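Local coordinates for outer membrane protein YopM (Yersinia pestis, PDB 1JL5), which acts as a secreted leucine-rich-repeat effector that probably alters host cell physiology and promotes bacterial survival in host tissues, at residues A[253-258]-A[271-276]; A[240-245]-A[260-265]; A[211-216]-A[231-236]; A[290-295]-A[307-312]. One frame throughout, in Å; residues are numbered along the deposited sequence.

All four contacts join successive turns of one leucine-rich-repeat solenoid. Along the chain interaction 3 comes first; interactions 2 and 1 then alternate their segments over residues 240-276, and interaction 4 follows. Interaction 2 pairs neighbouring strands of the parallel strand array, while interactions 1 and 3 pack the loops that lead from one strand to the next, their centres about 13 Å apart. L255 of interaction 1 rests on L262 of interaction 2, so loop and strand packing are continuous. Interaction 4, about 28 Å from interaction 3 centre to centre, adds a short, weakly bonded parallel strand pair, 291-292 with 311-312. Interactions 1 and 4 share a calcium ion, and a second calcium in interaction 4 links two subunits.

Interaction 1: A[253-258]-A[271-276]. With CA (calcium ion), chain E.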
loop_
_atom_site.group_PDB
_atom_site.type_symbol
_atom_site.label_atom_id
_atom_site.label_comp_id
_atom_site.label_asym_id
_atom_site.label_seq_id
_atom_site.Cartn_x
_atom_site.Cartn_y
_atom_site.Cartn_z
ATOM N N PRO A 253 -22.871 25.040 4.692
ATOM C CA PRO A 253 -23.993 25.873 5.110
ATOM C C PRO A 253 -24.269 25.442 6.533
ATOM O O PRO A 253 -23.606 24.547 7.061
ATOM C CB PRO A 253 -25.127 25.421 4.192
ATOM C CG PRO A 253 -24.413 24.806 3.006
ATOM C CD PRO A 253 -23.276 24.086 3.648
ATOM N N ASP A 254 -25.242 26.077 7.161
ATOM C CA ASP A 254 -25.615 25.662 8.490
ATOM C C ASP A 254 -26.038 24.233 8.228
ATOM O O ASP A 254 -26.762 23.950 7.276
ATOM C CB ASP A 254 -26.767 26.514 8.979
ATOM C CG ASP A 254 -26.360 27.945 9.132
ATOM O OD1 ASP A 254 -25.442 28.188 9.933
ATOM O OD2 ASP A 254 -26.927 28.816 8.444
ATOM N N LEU A 255 -25.561 23.332 9.061
ATOM C CA LEU A 255 -25.832 21.925 8.876
ATOM C C LEU A 255 -27.219 21.449 9.252
ATOM O O LEU A 255 -27.961 22.136 9.951
ATOM C CB LEU A 255 -24.794 21.133 9.655
ATOM C CG LEU A 255 -23.379 21.443 9.171
ATOM C CD1 LEU A 255 -22.366 20.781 10.080
ATOM C CD2 LEU A 255 -23.227 20.961 7.730
ATOM N N PRO A 256 -27.602 20.268 8.754
ATOM C CA PRO A 256 -28.922 19.759 9.107
ATOM C C PRO A 256 -28.844 19.650 10.625
ATOM O O PRO A 256 -27.882 19.110 11.159
ATOM C CB PRO A 256 -28.957 18.406 8.411
ATOM C CG PRO A 256 -28.137 18.664 7.167
ATOM C CD PRO A 256 -26.966 19.430 7.720
ATOM N N PRO A 257 -29.845 20.179 11.338
ATOM C CA PRO A 257 -29.826 20.122 12.801
ATOM C C PRO A 257 -29.609 18.745 13.409
ATOM O O PRO A 257 -29.085 18.626 14.508
ATOM C CB PRO A 257 -31.171 20.739 13.185
ATOM C CG PRO A 257 -32.045 20.391 12.015
ATOM C CD PRO A 257 -31.140 20.675 10.847
ATOM N N SER A 258 -30.003 17.701 12.700
ATOM C CA SER A 258 -29.833 16.361 13.235
ATOM C C SER A 258 -28.784 15.584 12.468
ATOM O O SER A 258 -28.775 14.357 12.479
ATOM C CB SER A 258 -31.164 15.617 13.205
ATOM O OG SER A 258 -32.098 16.260 14.047
ATOM N N ASP A 271 -13.113 26.038 8.365
ATOM C CA ASP A 271 -14.007 26.071 9.498
ATOM C C ASP A 271 -15.222 25.232 9.208
ATOM O O ASP A 271 -15.497 24.872 8.069
ATOM C CB ASP A 271 -14.460 27.508 9.782
ATOM C CG ASP A 271 -13.314 28.418 10.162
ATOM O OD1 ASP A 271 -12.650 28.145 11.188
ATOM O OD2 ASP A 271 -13.080 29.410 9.437
ATOM N N LEU A 272 -15.954 24.942 10.265
ATOM C CA LEU A 272 -17.166 24.178 10.167
ATOM C C LEU A 272 -18.224 25.000 10.851
ATOM O O LEU A 272 -17.932 25.731 11.798
ATOM C CB LEU A 272 -17.016 22.858 10.905
ATOM C CG LEU A 272 -16.090 21.844 10.250
ATOM C CD1 LEU A 272 -15.830 20.698 11.219
ATOM C CD2 LEU A 272 -16.730 21.360 8.958
ATOM N N PRO A 273 -19.464 24.926 10.363
ATOM C CA PRO A 273 -20.488 25.711 11.047
ATOM C C PRO A 273 -20.707 24.979 12.358
ATOM O O PRO A 273 -20.090 23.941 12.598
ATOM C CB PRO A 273 -21.691 25.604 10.109
ATOM C CG PRO A 273 -21.483 24.285 9.430
ATOM C CD PRO A 273 -20.001 24.268 9.161
ATOM N N GLU A 274 -21.556 25.510 13.221
ATOM C CA GLU A 274 -21.814 24.818 14.464
ATOM C C GLU A 274 -22.169 23.393 14.089
ATOM O O GLU A 274 -22.938 23.155 13.164
ATOM C CB GLU A 274 -22.965 25.481 15.214
ATOM C CG GLU A 274 -22.493 26.572 16.142
ATOM C CD GLU A 274 -21.503 26.052 17.151
ATOM O OE1 GLU A 274 -21.747 24.965 17.718
ATOM O OE2 GLU A 274 -20.484 26.729 17.383
ATOM N N LEU A 275 -21.596 22.439 14.798
ATOM C CA LEU A 275 -21.864 21.055 14.487
ATOM C C LEU A 275 -23.032 20.496 15.267
ATOM O O LEU A 275 -23.093 20.615 16.486
ATOM C CB LEU A 275 -20.624 20.212 14.758
ATOM C CG LEU A 275 -19.431 20.577 13.877
ATOM C CD1 LEU A 275 -18.230 19.731 14.273
ATOM C CD2 LEU A 275 -19.799 20.356 12.410
ATOM N N PRO A 276 -23.993 19.890 14.563
ATOM C CA PRO A 276 -25.136 19.321 15.271
ATOM C C PRO A 276 -24.592 18.343 16.297
ATOM O O PRO A 276 -23.643 17.608 16.026
ATOM C CB PRO A 276 -25.908 18.624 14.157
ATOM C CG PRO A 276 -25.654 19.535 12.985
ATOM C CD PRO A 276 -24.172 19.795 13.104
HETATM CA CA CA E . -20.237 25.026 19.528
HETATM O O HOH W 1 -24.701 23.996 11.711
HETATM O O HOH W 2 -19.221 27.429 19.798
HETATM O O HOH W 3 -22.129 26.049 20.561
#
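L255 and P273 meet where two consecutive loops of the leucine-rich-repeat solenoid run side by side and nearly parallel, 9° apart, along the side away from the strands. CG of L255 sits 3.4 Å from CG of P273, tighter than usual for carbon atoms, and the two side chains cross at about a right angle. The leucine has CG beside its backbone N (chi1 -60°), and beyond it CD1 continues to CD2 of L275 at 3.5 Å and to CD of P276 at 3.7 Å. L255 and L275 lie side by side, pointing the same way, whereas the P276 ring stands across L255. The proline rings also lean on carbonyls: P273 CG is 3.2 Å from P253 O, and P276 CB is equally close to P257 O. A water bridges the backbones, accepting from L255 N at 2.9 Å and donating to E274 O, though this second leg is doubtfully short. Further out, L272 and L275 rest on L282 of strand 281-283, P256 packs on L239, and D254 touches Q234. The E274 side chain, bent at chi2, leads away from this packing to a calcium that E294 also binds; OE1 of E274 lies 2.4 Å from the metal.

Interaction 2: A[240-245]-A[260-265]; sequences TTIYAD and EALNVR
N263 lies across the ring of Y243 on parallel strands 261-263 and 241-243, neighbouring rungs of the leucine-rich-repeat ladder. CB of N263 stands 3.5 Å from the ring centroid and 4° off its normal, a CH-pi contact over the middle of the face. CG is anti to the backbone N (chi1 -176°), and the amide plane is turned 47° from the ring. OD1 reaches forward along the chain to accept from R265 N at 2.8 Å, closing an Asx turn, and lies 3.2 Å from CB of D245. ND2 approaches the ring at CE2, 3.4 Å away, and donates to a water at 2.9 Å that also hydrogen-bonds Y243 OH. Beneath these side chains the backbones are joined by A261 N to T240 O, I242 N to A261 O, N263 N to I242 O and A244 N to N263 O; T240 O accepts from E260 N as well. The opposite sheet face is apolar, with I242 CB 3.7 Å from L262 CD1. R265 extends away to a salt bridge with E286. With its methylene on the ring, its oxygen in a turn and its nitrogen on a shared water, the N263 amide is fixed in rotation by both polar and apolar contacts.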
loop_
_atom_site.group_PDB
_atom_site.type_symbol
_atom_site.label_atom_id
_atom_site.label_comp_id
_atom_site.label_asym_id
_atom_site.label_seq_id
_atom_site.Cartn_x
_atom_site.Cartn_y
_atom_site.Cartn_z
ATOM N N THR A 240 -29.417 13.269 7.967
ATOM C CA THR A 240 -28.471 12.836 8.978
ATOM C C THR A 240 -27.127 12.489 8.381
ATOM O O THR A 240 -26.130 12.381 9.089
ATOM C CB THR A 240 -29.012 11.628 9.721
ATOM O OG1 THR A 240 -29.405 10.635 8.771
ATOM C CG2 THR A 240 -30.221 12.027 10.564
ATOM N N THR A 241 -27.095 12.309 7.070
ATOM C CA THR A 241 -25.844 11.983 6.425
ATOM C C THR A 241 -25.549 12.871 5.253
ATOM O O THR A 241 -26.347 13.003 4.332
ATOM C CB THR A 241 -25.814 10.533 5.941
ATOM O OG1 THR A 241 -25.750 9.665 7.075
ATOM C CG2 THR A 241 -24.594 10.292 5.055
ATOM N N ILE A 242 -24.388 13.497 5.303
ATOM C CA ILE A 242 -23.966 14.339 4.212
ATOM C C ILE A 242 -22.556 13.965 3.850
ATOM O O ILE A 242 -21.653 14.033 4.676
ATOM C CB ILE A 242 -23.948 15.829 4.564
ATOM C CG1 ILE A 242 -25.366 16.348 4.768
ATOM C CG2 ILE A 242 -23.259 16.611 3.432
ATOM C CD1 ILE A 242 -25.391 17.794 5.197
ATOM N N TYR A 243 -22.387 13.542 2.610
ATOM C CA TYR A 243 -21.082 13.220 2.082
ATOM C C TYR A 243 -20.945 14.224 0.973
ATOM O O TYR A 243 -21.710 14.202 0.012
ATOM C CB TYR A 243 -21.043 11.800 1.525
ATOM C CG TYR A 243 -20.618 10.792 2.556
ATOM C CD1 TYR A 243 -21.285 10.692 3.773
ATOM C CD2 TYR A 243 -19.533 9.952 2.327
ATOM C CE1 TYR A 243 -20.885 9.786 4.738
ATOM C CE2 TYR A 243 -19.119 9.037 3.291
ATOM C CZ TYR A 243 -19.801 8.962 4.495
ATOM O OH TYR A 243 -19.394 8.075 5.464
ATOM N N ALA A 244 -20.004 15.139 1.136
ATOM C CA ALA A 244 -19.756 16.163 0.135
ATOM C C ALA A 244 -18.248 16.254 0.015
ATOM O O ALA A 244 -17.679 17.300 -0.289
ATOM C CB ALA A 244 -20.349 17.490 0.580
ATOM N N ASP A 245 -17.607 15.126 0.282
ATOM C CA ASP A 245 -16.167 15.024 0.202
ATOM C C ASP A 245 -15.774 15.282 -1.235
ATOM O O ASP A 245 -16.604 15.216 -2.141
ATOM C CB ASP A 245 -15.721 13.616 0.570
ATOM C CG ASP A 245 -16.396 12.563 -0.288
ATOM O OD1 ASP A 245 -17.610 12.337 -0.097
ATOM O OD2 ASP A 245 -15.727 11.978 -1.165
ATOM N N GLU A 260 -25.856 13.498 11.442
ATOM C CA GLU A 260 -25.133 12.503 12.222
ATOM C C GLU A 260 -23.792 12.196 11.593
ATOM O O GLU A 260 -22.802 11.958 12.282
ATOM C CB GLU A 260 -25.936 11.219 12.298
ATOM C CG GLU A 260 -27.180 11.330 13.137
ATOM C CD GLU A 260 -28.068 10.130 12.971
ATOM O OE1 GLU A 260 -27.530 9.011 12.869
ATOM O OE2 GLU A 260 -29.300 10.303 12.948
ATOM N N ALA A 261 -23.772 12.184 10.272
ATOM C CA ALA A 261 -22.554 11.878 9.560
ATOM C C ALA A 261 -22.260 12.962 8.557
ATOM O O ALA A 261 -23.083 13.287 7.699
ATOM C CB ALA A 261 -22.676 10.527 8.857
ATOM N N LEU A 262 -21.080 13.539 8.687
ATOM C CA LEU A 262 -20.669 14.576 7.776
ATOM C C LEU A 262 -19.309 14.214 7.244
ATOM O O LEU A 262 -18.335 14.137 7.989
ATOM C CB LEU A 262 -20.595 15.931 8.476
ATOM C CG LEU A 262 -20.083 17.056 7.576
ATOM C CD1 LEU A 262 -21.013 17.229 6.387
ATOM C CD2 LEU A 262 -19.973 18.340 8.370
ATOM N N ASN A 263 -19.253 13.946 5.955
ATOM C CA ASN A 263 -17.987 13.651 5.345
ATOM C C ASN A 263 -17.797 14.725 4.302
ATOM O O ASN A 263 -18.519 14.778 3.313
ATOM C CB ASN A 263 -17.976 12.290 4.668
ATOM C CG ASN A 263 -16.618 11.950 4.129
ATOM O OD1 ASN A 263 -15.881 12.833 3.690
ATOM N ND2 ASN A 263 -16.271 10.677 4.154
ATOM N N VAL A 264 -16.847 15.610 4.552
ATOM C CA VAL A 264 -16.558 16.674 3.611
ATOM C C VAL A 264 -15.075 16.580 3.358
ATOM O O VAL A 264 -14.388 17.575 3.142
ATOM C CB VAL A 264 -16.912 18.038 4.186
ATOM C CG1 VAL A 264 -18.415 18.191 4.208
ATOM C CG2 VAL A 264 -16.330 18.177 5.582
ATOM N N ARG A 265 -14.598 15.347 3.409
ATOM C CA ARG A 265 -13.204 15.056 3.190
ATOM C C ARG A 265 -12.783 15.696 1.889
ATOM O O ARG A 265 -13.522 15.696 0.908
ATOM C CB ARG A 265 -12.984 13.547 3.114
ATOM C CG ARG A 265 -11.624 13.131 2.588
ATOM C CD ARG A 265 -11.527 11.619 2.600
ATOM N NE ARG A 265 -10.368 11.107 1.878
ATOM C CZ ARG A 265 -9.119 11.136 2.329
ATOM N NH1 ARG A 265 -8.839 11.660 3.519
ATOM N NH2 ARG A 265 -8.144 10.625 1.586
HETATM O O HOH W 4 -16.732 7.974 5.024
#

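Interaction 3: A[211-216]-A[231-236]; sequences PDLPLS and PELQNL
L213 packs against both P231 and L236, and here the contact is at its tightest. CD1 of L236 comes within 3.4 Å of CB of L213 and nearly as close to its CD1, both nearer than carbons usually settle. The two leucines cross at about a right angle, and so do L213 and P231, whose CG atoms are 3.5 Å apart. A chi1 of -51° sets CG of L213 beside the backbone N and against the proline; its CD1 also meets CD2 of L233 at 3.6 Å. The other methyl of L236, CD2, lies against the carbonyl oxygens of L213 and P214.

Both segments are loops between strands of the leucine-rich-repeat solenoid: 211-216 precedes strand 219-221, and the loop 231-236 precedes strand 241-243. The second closes a type I beta turn from L233 to L236, with L236 N bonded to L233 O, and this turn sets the L236 side chain beside L213. L233 continues the apolar layer to P256 in the next loop.

The solvent side is formed by D212, E232 and L215, and is looser. There a water donates to D212 OD1 and accepts from E232 N at 2.8 Å. L215 is exposed, yet its CD1 lies 3.5 Å from N235 O. A second water joins the backbones, accepting from L213 N at 2.7 Å and donating to E232 O. Beside the turn, Q234 NE2 donates to the anti lone pair of E232 OE2 at 2.7 Å, with that oxygen 20° out of the glutamine amide plane.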
loop_
_atom_site.group_PDB
_atom_site.type_symbol
_atom_site.label_atom_id
_atom_site.label_comp_id
_atom_site.label_asym_id
_atom_site.label_seq_id
_atom_site.Cartn_x
_atom_site.Cartn_y
_atom_site.Cartn_z
ATOM N N PRO A 211 -29.400 20.537 -6.150
ATOM C CA PRO A 211 -30.675 21.250 -6.134
ATOM C C PRO A 211 -31.038 21.405 -4.661
ATOM O O PRO A 211 -30.429 20.757 -3.809
ATOM C CB PRO A 211 -31.609 20.284 -6.849
ATOM C CG PRO A 211 -30.690 19.556 -7.796
ATOM C CD PRO A 211 -29.492 19.282 -6.916
ATOM N N ASP A 212 -32.006 22.255 -4.346
ATOM C CA ASP A 212 -32.398 22.373 -2.956
ATOM C C ASP A 212 -32.843 20.972 -2.587
ATOM O O ASP A 212 -33.445 20.271 -3.395
ATOM C CB ASP A 212 -33.532 23.377 -2.784
ATOM C CG ASP A 212 -33.075 24.797 -3.025
ATOM O OD1 ASP A 212 -32.002 25.155 -2.505
ATOM O OD2 ASP A 212 -33.781 25.550 -3.725
ATOM N N LEU A 213 -32.530 20.560 -1.371
ATOM C CA LEU A 213 -32.855 19.223 -0.937
ATOM C C LEU A 213 -34.245 19.091 -0.353
ATOM O O LEU A 213 -34.765 20.016 0.270
ATOM C CB LEU A 213 -31.805 18.759 0.070
ATOM C CG LEU A 213 -30.373 18.953 -0.445
ATOM C CD1 LEU A 213 -29.377 18.465 0.594
ATOM C CD2 LEU A 213 -30.196 18.202 -1.763
ATOM N N PRO A 214 -34.872 17.925 -0.557
ATOM C CA PRO A 214 -36.214 17.666 -0.043
ATOM C C PRO A 214 -36.187 17.522 1.467
ATOM O O PRO A 214 -35.251 16.964 2.040
ATOM C CB PRO A 214 -36.603 16.372 -0.741
ATOM C CG PRO A 214 -35.294 15.659 -0.842
ATOM C CD PRO A 214 -34.366 16.760 -1.304
ATOM N N LEU A 215 -37.224 18.038 2.105
ATOM C CA LEU A 215 -37.356 17.979 3.546
ATOM C C LEU A 215 -37.181 16.550 4.041
ATOM O O LEU A 215 -36.715 16.312 5.151
ATOM C CB LEU A 215 -38.742 18.482 3.942
ATOM C CG LEU A 215 -39.089 18.431 5.426
ATOM C CD1 LEU A 215 -38.274 19.482 6.155
ATOM C CD2 LEU A 215 -40.582 18.684 5.615
ATOM N N SER A 216 -37.569 15.598 3.210
ATOM C CA SER A 216 -37.486 14.195 3.579
ATOM C C SER A 216 -36.081 13.618 3.541
ATOM O O SER A 216 -35.831 12.566 4.125
ATOM C CB SER A 216 -38.373 13.375 2.650
ATOM O OG SER A 216 -38.000 13.602 1.304
ATOM N N PRO A 231 -26.297 23.026 -0.864
ATOM C CA PRO A 231 -27.495 23.860 -0.797
ATOM C C PRO A 231 -27.812 24.072 0.675
ATOM O O PRO A 231 -27.117 23.545 1.547
ATOM C CB PRO A 231 -28.541 23.005 -1.493
ATOM C CG PRO A 231 -28.126 21.621 -1.104
ATOM C CD PRO A 231 -26.625 21.658 -1.295
ATOM N N GLU A 232 -28.847 24.847 0.962
ATOM C CA GLU A 232 -29.202 25.065 2.345
ATOM C C GLU A 232 -29.504 23.710 2.959
ATOM O O GLU A 232 -30.223 22.905 2.377
ATOM C CB GLU A 232 -30.411 25.977 2.452
ATOM C CG GLU A 232 -30.798 26.246 3.884
ATOM C CD GLU A 232 -31.639 27.480 4.017
ATOM O OE1 GLU A 232 -32.564 27.648 3.194
ATOM O OE2 GLU A 232 -31.373 28.275 4.943
ATOM N N LEU A 233 -28.957 23.464 4.139
ATOM C CA LEU A 233 -29.130 22.186 4.807
ATOM C C LEU A 233 -29.834 22.270 6.145
ATOM O O LEU A 233 -30.417 21.292 6.605
ATOM C CB LEU A 233 -27.761 21.559 5.053
ATOM C CG LEU A 233 -26.821 21.444 3.857
ATOM C CD1 LEU A 233 -25.413 21.089 4.345
ATOM C CD2 LEU A 233 -27.358 20.400 2.899
ATOM N N GLN A 234 -29.766 23.436 6.774
ATOM C CA GLN A 234 -30.335 23.604 8.095
ATOM C C GLN A 234 -31.817 23.322 8.211
ATOM O O GLN A 234 -32.304 23.017 9.295
ATOM C CB GLN A 234 -30.028 25.000 8.618
ATOM C CG GLN A 234 -30.769 26.104 7.925
ATOM C CD GLN A 234 -30.215 27.444 8.307
ATOM O OE1 GLN A 234 -29.956 27.700 9.481
ATOM N NE2 GLN A 234 -30.023 28.312 7.323
ATOM N N ASN A 235 -32.537 23.409 7.102
ATOM C CA ASN A 235 -33.965 23.157 7.137
ATOM C C ASN A 235 -34.285 21.728 6.760
ATOM O O ASN A 235 -35.412 21.409 6.396
ATOM C CB ASN A 235 -34.683 24.132 6.217
ATOM C CG ASN A 235 -34.415 25.562 6.597
ATOM O OD1 ASN A 235 -34.442 25.905 7.777
ATOM N ND2 ASN A 235 -34.148 26.408 5.607
ATOM N N LEU A 236 -33.276 20.869 6.850
ATOM C CA LEU A 236 -33.446 19.458 6.539
ATOM C C LEU A 236 -33.312 18.734 7.866
ATOM O O LEU A 236 -32.242 18.259 8.231
ATOM C CB LEU A 236 -32.376 19.013 5.545
ATOM C CG LEU A 236 -32.401 19.877 4.281
ATOM C CD1 LEU A 236 -31.298 19.447 3.322
ATOM C CD2 LEU A 236 -33.770 19.763 3.623
HETATM O O HOH W 5 -30.165 26.234 -1.021
HETATM O O HOH W 6 -31.552 22.538 0.267
#

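Interaction 4: A[290-295]-A[307-312]; sequences SGLSEL and NEIRSL. With CA (calcium ion), chain C; CA (calcium ion), chain E.
S290 O accepts from the backbone N of R310 at 2.7 Å, in a bond straight at hydrogen (166°) but with the donor 46° above the carbonyl plane. The same oxygen takes a CA-H contact from I309, and CB and CG of R310 pass close to it. In the other direction, S290 CA lies 3.1 Å from E308 O. A second backbone bond, L292 N to S311 O, is weak, so the parallel pairing here is slight. A water reinforces that end, donating to L292 O and hydrogen-bonding S311 OG at 2.8 Å.

I309 turns CD1 back onto the side-chain-less G291, 3.3 Å from its N. L292 sets CG 3.9 Å from that same methyl and runs beside L312, its CD1 3.8 Å from L312 CD2. These leucines face the interior of the leucine-rich-repeat solenoid, where L292 also meets L302 of strand 301-303. N307 belongs to the asparagine ladder known from such repeats: ND2 donates to V284 O and A304 O, while OD1 accepts from F289 N.

N307 O and E308 OE1 both bind one calcium, each at 2.3 Å, with three waters; at this subunit interface D266 OD1 of the second subunit joins the same ion. E308 has CG anti to the backbone N (chi1 -165°) and a bend at chi2, and its OE2 forms a salt bridge with K328. R310 adds a salt bridge from NH1 to E228 of the second subunit. Toward the other end of 290-295, E294 grips another calcium with both carboxylate oxygens, OE1 at 2.2 Å.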
loop_
_atom_site.group_PDB
_atom_site.type_symbol
_atom_site.label_atom_id
_atom_site.label_comp_id
_atom_site.label_asym_id
_atom_site.label_seq_id
_atom_site.Cartn_x
_atom_site.Cartn_y
_atom_site.Cartn_z
ATOM N N SER A 290 -6.729 24.400 10.452
ATOM C CA SER A 290 -5.463 24.627 11.132
ATOM C C SER A 290 -5.678 24.090 12.539
ATOM O O SER A 290 -4.758 23.998 13.348
ATOM C CB SER A 290 -5.133 26.117 11.157
ATOM O OG SER A 290 -6.231 26.854 11.646
ATOM N N GLY A 291 -6.919 23.718 12.808
ATOM C CA GLY A 291 -7.265 23.163 14.095
ATOM C C GLY A 291 -8.743 22.850 14.134
ATOM O O GLY A 291 -9.478 23.139 13.195
ATOM N N LEU A 292 -9.172 22.230 15.220
ATOM C CA LEU A 292 -10.569 21.912 15.417
ATOM C C LEU A 292 -10.856 22.497 16.783
ATOM O O LEU A 292 -10.384 21.997 17.799
ATOM C CB LEU A 292 -10.793 20.401 15.399
ATOM C CG LEU A 292 -10.565 19.783 14.017
ATOM C CD1 LEU A 292 -10.768 18.277 14.083
ATOM C CD2 LEU A 292 -11.530 20.416 13.012
ATOM N N SER A 293 -11.606 23.590 16.789
ATOM C CA SER A 293 -11.934 24.285 18.021
ATOM C C SER A 293 -13.002 23.552 18.809
ATOM O O SER A 293 -13.016 23.593 20.036
ATOM C CB SER A 293 -12.412 25.698 17.697
ATOM O OG SER A 293 -13.535 25.654 16.837
ATOM N N GLU A 294 -13.891 22.876 18.096
ATOM C CA GLU A 294 -14.976 22.146 18.730
ATOM C C GLU A 294 -15.284 20.852 18.026
ATOM O O GLU A 294 -15.106 20.716 16.816
ATOM C CB GLU A 294 -16.271 22.953 18.713
ATOM C CG GLU A 294 -16.284 24.223 19.494
ATOM C CD GLU A 294 -17.685 24.780 19.582
ATOM O OE1 GLU A 294 -18.311 24.970 18.515
ATOM O OE2 GLU A 294 -18.153 25.010 20.716
ATOM N N LEU A 295 -15.792 19.909 18.802
ATOM C CA LEU A 295 -16.193 18.635 18.265
ATOM C C LEU A 295 -17.525 18.316 18.894
ATOM O O LEU A 295 -17.757 18.616 20.061
ATOM C CB LEU A 295 -15.168 17.560 18.601
ATOM C CG LEU A 295 -13.859 17.746 17.837
ATOM C CD1 LEU A 295 -12.881 16.667 18.249
ATOM C CD2 LEU A 295 -14.138 17.699 16.335
ATOM N N ASN A 307 -5.019 17.688 7.336
ATOM C CA ASN A 307 -5.492 19.047 7.400
ATOM C C ASN A 307 -4.219 19.720 7.822
ATOM O O ASN A 307 -3.139 19.231 7.520
ATOM C CB ASN A 307 -6.580 19.191 8.458
ATOM C CG ASN A 307 -7.950 18.946 7.886
ATOM O OD1 ASN A 307 -8.468 19.775 7.145
ATOM N ND2 ASN A 307 -8.537 17.793 8.195
ATOM N N GLU A 308 -4.321 20.836 8.510
ATOM C CA GLU A 308 -3.121 21.494 8.970
ATOM C C GLU A 308 -3.381 21.704 10.446
ATOM O O GLU A 308 -3.016 22.719 11.025
ATOM C CB GLU A 308 -2.929 22.822 8.241
ATOM C CG GLU A 308 -1.534 23.370 8.402
ATOM C CD GLU A 308 -0.501 22.544 7.667
ATOM O OE1 GLU A 308 -0.776 21.369 7.333
ATOM O OE2 GLU A 308 0.597 23.076 7.425
ATOM N N ILE A 309 -4.035 20.715 11.044
ATOM C CA ILE A 309 -4.393 20.774 12.449
ATOM C C ILE A 309 -3.165 20.899 13.320
ATOM O O ILE A 309 -2.336 19.994 13.386
ATOM C CB ILE A 309 -5.157 19.523 12.899
ATOM C CG1 ILE A 309 -6.407 19.323 12.029
ATOM C CG2 ILE A 309 -5.533 19.658 14.366
ATOM C CD1 ILE A 309 -7.315 20.495 12.018
ATOM N N ARG A 310 -3.056 22.030 13.995
ATOM C CA ARG A 310 -1.933 22.263 14.880
ATOM C C ARG A 310 -2.343 21.889 16.280
ATOM O O ARG A 310 -1.505 21.637 17.138
ATOM C CB ARG A 310 -1.550 23.727 14.886
ATOM C CG ARG A 310 -1.069 24.268 13.582
ATOM C CD ARG A 310 -0.071 25.320 13.929
ATOM N NE ARG A 310 -0.067 26.433 13.006
ATOM C CZ ARG A 310 0.706 27.490 13.176
ATOM N NH1 ARG A 310 1.510 27.540 14.228
ATOM N NH2 ARG A 310 0.683 28.481 12.301
ATOM N N SER A 311 -3.645 21.887 16.516
ATOM C CA SER A 311 -4.144 21.548 17.827
ATOM C C SER A 311 -5.557 21.037 17.714
ATOM O O SER A 311 -6.323 21.445 16.842
ATOM C CB SER A 311 -4.120 22.773 18.742
ATOM O OG SER A 311 -5.036 23.745 18.279
ATOM N N LEU A 312 -5.884 20.121 18.605
ATOM C CA LEU A 312 -7.202 19.544 18.650
ATOM C C LEU A 312 -7.841 20.027 19.926
ATOM O O LEU A 312 -7.196 20.069 20.975
ATOM C CB LEU A 312 -7.129 18.021 18.697
ATOM C CG LEU A 312 -6.805 17.260 17.425
ATOM C CD1 LEU A 312 -6.824 15.767 17.729
ATOM C CD2 LEU A 312 -7.835 17.603 16.356
HETATM CA CA CA C . -1.429 19.572 6.071
HETATM CA CA CA E . -20.237 25.026 19.528
HETATM O O HOH W 7 -7.827 23.746 18.704
HETATM O O HOH W 2 -19.221 27.429 19.798
HETATM O O HOH W 3 -22.129 26.049 20.561
HETATM O O HOH W 8 -0.570 17.915 7.517
HETATM O O HOH W 9 -1.700 17.857 4.554
HETATM O O HOH W 10 -1.370 21.363 4.341
#